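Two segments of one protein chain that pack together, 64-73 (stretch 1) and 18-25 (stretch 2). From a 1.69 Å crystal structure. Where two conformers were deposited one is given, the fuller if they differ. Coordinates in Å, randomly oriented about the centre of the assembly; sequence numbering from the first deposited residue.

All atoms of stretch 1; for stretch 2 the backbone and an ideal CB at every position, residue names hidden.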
ATOM      1  N   ALA B  64      31.176  -1.390  -1.965  1.00 22.48           N
ATOM      2  CA  ALA B  64      31.019  -1.059  -3.392  1.00 22.82           C
ATOM      3  C   ALA B  64      31.476  -2.116  -4.380  1.00 23.09           C
ATOM      4  O   ALA B  64      32.451  -2.836  -4.160  1.00 21.74           O
ATOM      5  CB  ALA B  64      31.698   0.279  -3.705  1.00 23.05           C
ATOM      6  N   ASP B  65      30.718  -2.212  -5.476  1.00 24.07           N
ATOM      7  CA  ASP B  65      30.961  -3.167  -6.543  1.00 25.83           C
ATOM      8  C   ASP B  65      30.785  -2.392  -7.828  1.00 25.76           C
ATOM      9  O   ASP B  65      29.706  -1.865  -8.058  1.00 24.49           O
ATOM     10  CB  ASP B  65      29.930  -4.280  -6.370  1.00 27.87           C
ATOM     11  CG  ASP B  65      30.140  -5.454  -7.271  1.00 29.63           C
ATOM     12  OD1 ASP B  65      30.652  -5.316  -8.413  1.00 31.09           O
ATOM     13  OD2 ASP B  65      29.708  -6.557  -6.820  1.00 31.56           O
ATOM     14  N   ALA B  66      31.836  -2.311  -8.639  1.00 26.14           N
ATOM     15  CA  ALA B  66      31.803  -1.543  -9.887  1.00 26.33           C
ATOM     16  C   ALA B  66      31.016  -2.139 -11.045  1.00 26.93           C
ATOM     17  O   ALA B  66      30.609  -1.383 -11.942  1.00 26.00           O
ATOM     18  CB  ALA B  66      33.242  -1.298 -10.372  1.00 26.49           C
ATOM     19  N   GLU B  67      30.782  -3.448 -11.032  1.00 27.10           N
ATOM     20  CA  GLU B  67      30.134  -4.100 -12.173  1.00 28.44           C
ATOM     21  C   GLU B  67      28.868  -4.920 -11.954  1.00 29.02           C
ATOM     22  O   GLU B  67      28.165  -5.177 -12.934  1.00 28.65           O
ATOM     23  CB  GLU B  67      31.161  -5.039 -12.809  1.00 28.65           C
ATOM     24  CG  GLU B  67      32.439  -4.343 -13.268  1.00 29.16           C
ATOM     25  CD  GLU B  67      33.381  -5.263 -14.023  1.00 29.43           C
ATOM     26  OE1 GLU B  67      32.941  -5.972 -14.947  1.00 30.37           O
ATOM     27  OE2 GLU B  67      34.584  -5.237 -13.734  1.00 30.24           O
ATOM     28  N   THR B  68      28.560  -5.329 -10.730  1.00 29.52           N
ATOM     29  CA  THR B  68      27.361  -6.139 -10.492  0.50 30.35           C
ATOM     30  C   THR B  68      26.070  -5.400 -10.864  1.00 30.78           C
ATOM     31  O   THR B  68      25.943  -4.204 -10.602  1.00 30.77           O
ATOM     32  CB  THR B  68      27.306  -6.626  -9.028  0.50 30.55           C
ATOM     33  OG1 THR B  68      28.371  -7.561  -8.823  0.50 30.71           O
ATOM     34  CG2 THR B  68      25.989  -7.319  -8.714  0.50 30.59           C
ATOM     35  N   ASP B  69      25.148  -6.123 -11.498  1.00 32.11           N
ATOM     36  CA  ASP B  69      23.861  -5.584 -11.895  0.50 33.11           C
ATOM     37  C   ASP B  69      22.962  -6.034 -10.750  1.00 33.53           C
ATOM     38  O   ASP B  69      22.604  -7.226 -10.654  1.00 33.95           O
ATOM     39  CB  ASP B  69      23.404  -6.122 -13.249  0.50 33.48           C
ATOM     40  CG  ASP B  69      22.127  -5.455 -13.752  0.50 33.94           C
ATOM     41  OD1 ASP B  69      21.774  -4.352 -13.276  0.50 34.53           O
ATOM     42  OD2 ASP B  69      21.483  -6.032 -14.653  0.50 34.50           O
ATOM     43  N   PRO B  70      22.586  -5.096  -9.872  1.00 33.88           N
ATOM     44  CA  PRO B  70      21.794  -5.539  -8.731  1.00 34.04           C
ATOM     45  C   PRO B  70      20.320  -5.786  -8.989  1.00 33.27           C
ATOM     46  O   PRO B  70      19.734  -5.103  -9.816  1.00 33.35           O
ATOM     47  CB  PRO B  70      21.915  -4.351  -7.789  1.00 34.04           C
ATOM     48  CG  PRO B  70      21.923  -3.182  -8.695  1.00 34.43           C
ATOM     49  CD  PRO B  70      22.729  -3.627  -9.876  1.00 34.19           C
ATOM     50  N   PHE B  71      19.772  -6.790  -8.299  1.00 32.52           N
ATOM     51  CA  PHE B  71      18.363  -7.086  -8.369  1.00 31.63           C
ATOM     52  C   PHE B  71      17.611  -6.071  -7.532  1.00 30.07           C
ATOM     53  O   PHE B  71      18.032  -5.772  -6.423  1.00 28.89           O
ATOM     54  CB  PHE B  71      17.993  -8.457  -7.786  1.00 32.55           C
ATOM     55  CG  PHE B  71      16.523  -8.548  -7.364  1.00 32.70           C
ATOM     56  CD1 PHE B  71      15.527  -8.820  -8.291  1.00 33.14           C
ATOM     57  CD2 PHE B  71      16.141  -8.295  -6.033  1.00 33.01           C
ATOM     58  CE1 PHE B  71      14.186  -8.868  -7.905  1.00 32.93           C
ATOM     59  CE2 PHE B  71      14.805  -8.324  -5.649  1.00 32.87           C
ATOM     60  CZ  PHE B  71      13.833  -8.617  -6.586  1.00 32.85           C
ATOM     61  N   TRP B  72      16.496  -5.564  -8.046  1.00 29.15           N
ATOM     62  CA  TRP B  72      15.613  -4.683  -7.273  1.00 28.97           C
ATOM     63  C   TRP B  72      14.230  -4.662  -7.914  1.00 27.68           C
ATOM     64  O   TRP B  72      14.080  -4.930  -9.114  1.00 26.70           O
ATOM     65  CB  TRP B  72      16.131  -3.251  -7.101  1.00 30.78           C
ATOM     66  CG  TRP B  72      16.306  -2.541  -8.384  1.00 31.20           C
ATOM     67  CD1 TRP B  72      17.349  -2.681  -9.247  1.00 31.68           C
ATOM     68  CD2 TRP B  72      15.444  -1.570  -8.951  1.00 31.60           C
ATOM     69  NE1 TRP B  72      17.187  -1.861 -10.323  1.00 31.98           N
ATOM     70  CE2 TRP B  72      16.022  -1.162 -10.170  1.00 31.83           C
ATOM     71  CE3 TRP B  72      14.235  -1.002  -8.556  1.00 31.54           C
ATOM     72  CZ2 TRP B  72      15.425  -0.216 -10.998  1.00 31.76           C
ATOM     73  CZ3 TRP B  72      13.645  -0.053  -9.371  1.00 31.70           C
ATOM     74  CH2 TRP B  72      14.240   0.329 -10.585  1.00 31.73           C
ATOM     75  N   ALA B  73      13.232  -4.345  -7.098  1.00 26.51           N
ATOM     76  CA  ALA B  73      11.850  -4.261  -7.550  1.00 26.71           C
ATOM     77  C   ALA B  73      11.086  -3.288  -6.685  1.00 26.68           C
ATOM     78  O   ALA B  73      11.378  -3.175  -5.513  1.00 27.52           O
ATOM     79  CB  ALA B  73      11.193  -5.634  -7.488  1.00 25.98           C
ATOM     80  N   UNK B  18      18.922   5.309  -6.430  1.00 25.37           N
ATOM     81  CA  UNK B  18      19.240   4.822  -5.099  1.00 26.57           C
ATOM     82  C   UNK B  18      19.923   3.462  -5.099  1.00 25.41           C
ATOM     83  O   UNK B  18      21.016   3.325  -4.550  1.00 25.19           O
ATOM     84  CB  UNK B  18      17.961   4.749  -4.262  1.00 26.57           C
ATOM     85  N   UNK B  19      19.328   2.484  -5.769  1.00 24.22           N
ATOM     86  CA  UNK B  19      19.882   1.117  -5.787  0.50 24.37           C
ATOM     87  C   UNK B  19      21.267   1.083  -6.451  1.00 24.44           C
ATOM     88  O   UNK B  19      22.207   0.468  -5.923  1.00 24.08           O
ATOM     89  CB  UNK B  19      18.931   0.170  -6.522  0.50 24.37           C
ATOM     90  N   UNK B  20      21.409   1.785  -7.567  1.00 24.17           N
ATOM     91  CA  UNK B  20      22.703   1.822  -8.265  0.67 24.91           C
ATOM     92  C   UNK B  20      23.760   2.578  -7.482  1.00 24.22           C
ATOM     93  O   UNK B  20      24.896   2.129  -7.413  1.00 23.24           O
ATOM     94  CB  UNK B  20      22.541   2.461  -9.646  0.67 24.91           C
ATOM     95  N   UNK B  21      23.402   3.715  -6.892  1.00 23.78           N
ATOM     96  CA  UNK B  21      24.355   4.503  -6.112  1.00 23.48           C
ATOM     97  C   UNK B  21      24.832   3.704  -4.899  1.00 24.00           C
ATOM     98  O   UNK B  21      26.013   3.727  -4.547  1.00 23.93           O
ATOM     99  CB  UNK B  21      23.725   5.825  -5.667  1.00 23.48           C
ATOM    100  N   UNK B  22      23.908   2.985  -4.266  1.00 24.12           N
ATOM    101  CA  UNK B  22      24.257   2.137  -3.123  0.56 24.11           C
ATOM    102  C   UNK B  22      25.214   1.048  -3.550  1.00 24.24           C
ATOM    103  O   UNK B  22      26.258   0.855  -2.925  1.00 23.80           O
ATOM    104  CB  UNK B  22      23.005   1.521  -2.496  0.56 24.11           C
ATOM    105  N   UNK B  23      24.859   0.344  -4.626  1.00 23.25           N
ATOM    106  CA  UNK B  23      25.684  -0.747  -5.158  1.00 23.27           C
ATOM    107  C   UNK B  23      27.077  -0.282  -5.557  1.00 23.04           C
ATOM    108  O   UNK B  23      28.059  -0.938  -5.224  1.00 22.53           O
ATOM    109  CB  UNK B  23      24.995  -1.385  -6.366  1.00 23.27           C
ATOM    110  N   UNK B  24      27.154   0.857  -6.247  1.00 22.69           N
ATOM    111  CA  UNK B  24      28.427   1.414  -6.735  1.00 23.02           C
ATOM    112  C   UNK B  24      29.247   2.204  -5.713  1.00 22.98           C
ATOM    113  O   UNK B  24      30.430   2.498  -5.973  1.00 21.99           O
ATOM    114  CB  UNK B  24      28.140   2.328  -7.928  1.00 23.02           C
ATOM    115  N   UNK B  25      28.656   2.527  -4.569  1.00 23.12           N
ATOM    116  CA  UNK B  25      29.321   3.331  -3.547  1.00 23.47           C
ATOM    117  C   UNK B  25      29.522   4.750  -4.078  1.00 23.81           C
ATOM    118  O   UNK B  25      30.586   5.360  -3.884  1.00 24.32           O
ATOM    119  CB  UNK B  25      30.658   2.707  -3.143  1.00 23.47           C
TER

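Position 18 is the first residue of stretch 2, in a helix already under way, and its ideal CB is beyond the reach of stretch 1, so nothing here restricts the choice. The residue is Tyr 18, and it makes no contact across the interface.

Position 19 is different. Its CA-to-CB bond points toward stretch 1, and the ideal CB lies 4.2 Å from CG of Trp 72 and 5.0 Å from CG of Pro 70. Two apolar rings this close to the CB call for a compact aliphatic group: valine, isoleucine, perhaps alanine. Val 19 is found. Its CB sits over one face of the indole, and its CG1 reaches both rings, 3.8 Å from Trp 72 CD1 and 3.8 Å from Pro 70 CG.

At position 20 the bond runs sideways and the ideal CB has nothing of stretch 1 within 5.5 Å, so a short side chain here would not reach stretch 1. A long, flexible, apolar one could turn back; methionine is the clearest candidate, with leucine a shorter alternative. The residue is Met 20, modelled as selenomethionine, whose m, m, m rotamer brings SE to 3.6 Å from Pro 70 CD.

Position 21 is out of reach and unconstrained by stretch 1; it is Ala 21.

Position 22 points sideways, with nothing of stretch 1 near its ideal CB, so stretch 1 sets no preference and many side chains would do. Met 22, again selenomethionine, carries its end away from stretch 1.

Position 23 also points sideways, but its ideal CB is 4.3 Å from Pro 70 CG and 5.0 Å from Asp 65 O, which favours a small or beta-branched residue such as valine, threonine or alanine. Thr 23 lays OG1 3.5 Å from Pro 70 CG while donating a hydrogen bond from OG1 to Val 19 O (2.8 Å), so its polar group is satisfied within the helix. Its backbone matters too: Asp 65 N donates to Thr 23 O at 3.0 Å.

Position 24 directs its CB away, yet stretch 1 curls round with the carbonyls of Asp 65 and Thr 68 turned inward. A long donor is wanted, lysine or arginine, the latter able to serve several acceptors. Arg 24 returns its guanidinium to the loop: NH1 bonds Asp 65 O and Thr 68 O, both at 2.9 Å, and NH2 bonds Thr 68 O at 3.2 Å. These two oxygens lie near the guanidinium plane, where its N-H groups point.

Position 25 has left the helix with phi 67°, a positive value that favours glycine, and an ideal CB would stand 2.7 Å from Ala 64 CB, a clash. Gly 25 answers both constraints, letting Ala 64 CB approach its CA to 3.9 Å.

Stretch 2 18-25: YVMAMTRG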
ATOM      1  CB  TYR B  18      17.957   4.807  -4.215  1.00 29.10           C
ATOM      2  CG  TYR B  18      17.996   3.820  -3.090  1.00 29.59           C
ATOM      3  CD1 TYR B  18      18.937   3.920  -2.098  1.00 30.58           C
ATOM      4  CD2 TYR B  18      17.065   2.784  -3.018  1.00 30.65           C
ATOM      5  CE1 TYR B  18      18.979   3.011  -1.096  1.00 31.04           C
ATOM      6  CE2 TYR B  18      17.100   1.862  -2.020  1.00 30.33           C
ATOM      7  CZ  TYR B  18      18.055   1.961  -1.055  1.00 30.69           C
ATOM      8  OH  TYR B  18      18.065   1.004  -0.052  1.00 31.16           O
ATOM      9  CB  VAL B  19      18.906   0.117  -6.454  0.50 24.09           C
ATOM     10  CG1 VAL B  19      19.478  -1.277  -6.455  0.50 23.54           C
ATOM     11  CG2 VAL B  19      17.561   0.117  -5.726  0.50 24.14           C
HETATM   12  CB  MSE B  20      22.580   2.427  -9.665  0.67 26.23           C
HETATM   13  CG  MSE B  20      21.706   1.663 -10.634  0.67 27.26           C
HETATM   14 SE   MSE B  20      22.100  -0.230 -10.697  0.50 30.35          SE
HETATM   15  CE  MSE B  20      24.024  -0.076 -10.948  0.67 28.52           C
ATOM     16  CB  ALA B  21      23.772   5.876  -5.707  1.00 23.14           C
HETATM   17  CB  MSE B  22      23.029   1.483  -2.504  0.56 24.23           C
HETATM   18  CG  MSE B  22      23.360   0.384  -1.457  0.56 24.46           C
HETATM   19 SE   MSE B  22      21.834  -0.201  -0.407  0.42 23.77          SE
HETATM   20  CE  MSE B  22      21.243   1.508  -0.017  0.56 25.57           C
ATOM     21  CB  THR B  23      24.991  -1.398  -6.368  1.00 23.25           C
ATOM     22  OG1 THR B  23      23.696  -1.876  -5.970  1.00 22.75           O
ATOM     23  CG2 THR B  23      25.841  -2.520  -6.949  1.00 23.23           C
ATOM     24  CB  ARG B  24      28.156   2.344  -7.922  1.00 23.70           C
ATOM     25  CG  ARG B  24      27.548   1.660  -9.126  1.00 24.08           C
ATOM     26  CD  ARG B  24      28.579   0.897  -9.926  1.00 24.68           C
ATOM     27  NE  ARG B  24      27.952   0.201 -11.066  1.00 24.72           N
ATOM     28  CZ  ARG B  24      27.486  -1.049 -11.058  1.00 25.07           C
ATOM     29  NH1 ARG B  24      27.598  -1.839 -10.008  1.00 25.44           N
ATOM     30  NH2 ARG B  24      26.914  -1.532 -12.152  1.00 25.35           N
TER
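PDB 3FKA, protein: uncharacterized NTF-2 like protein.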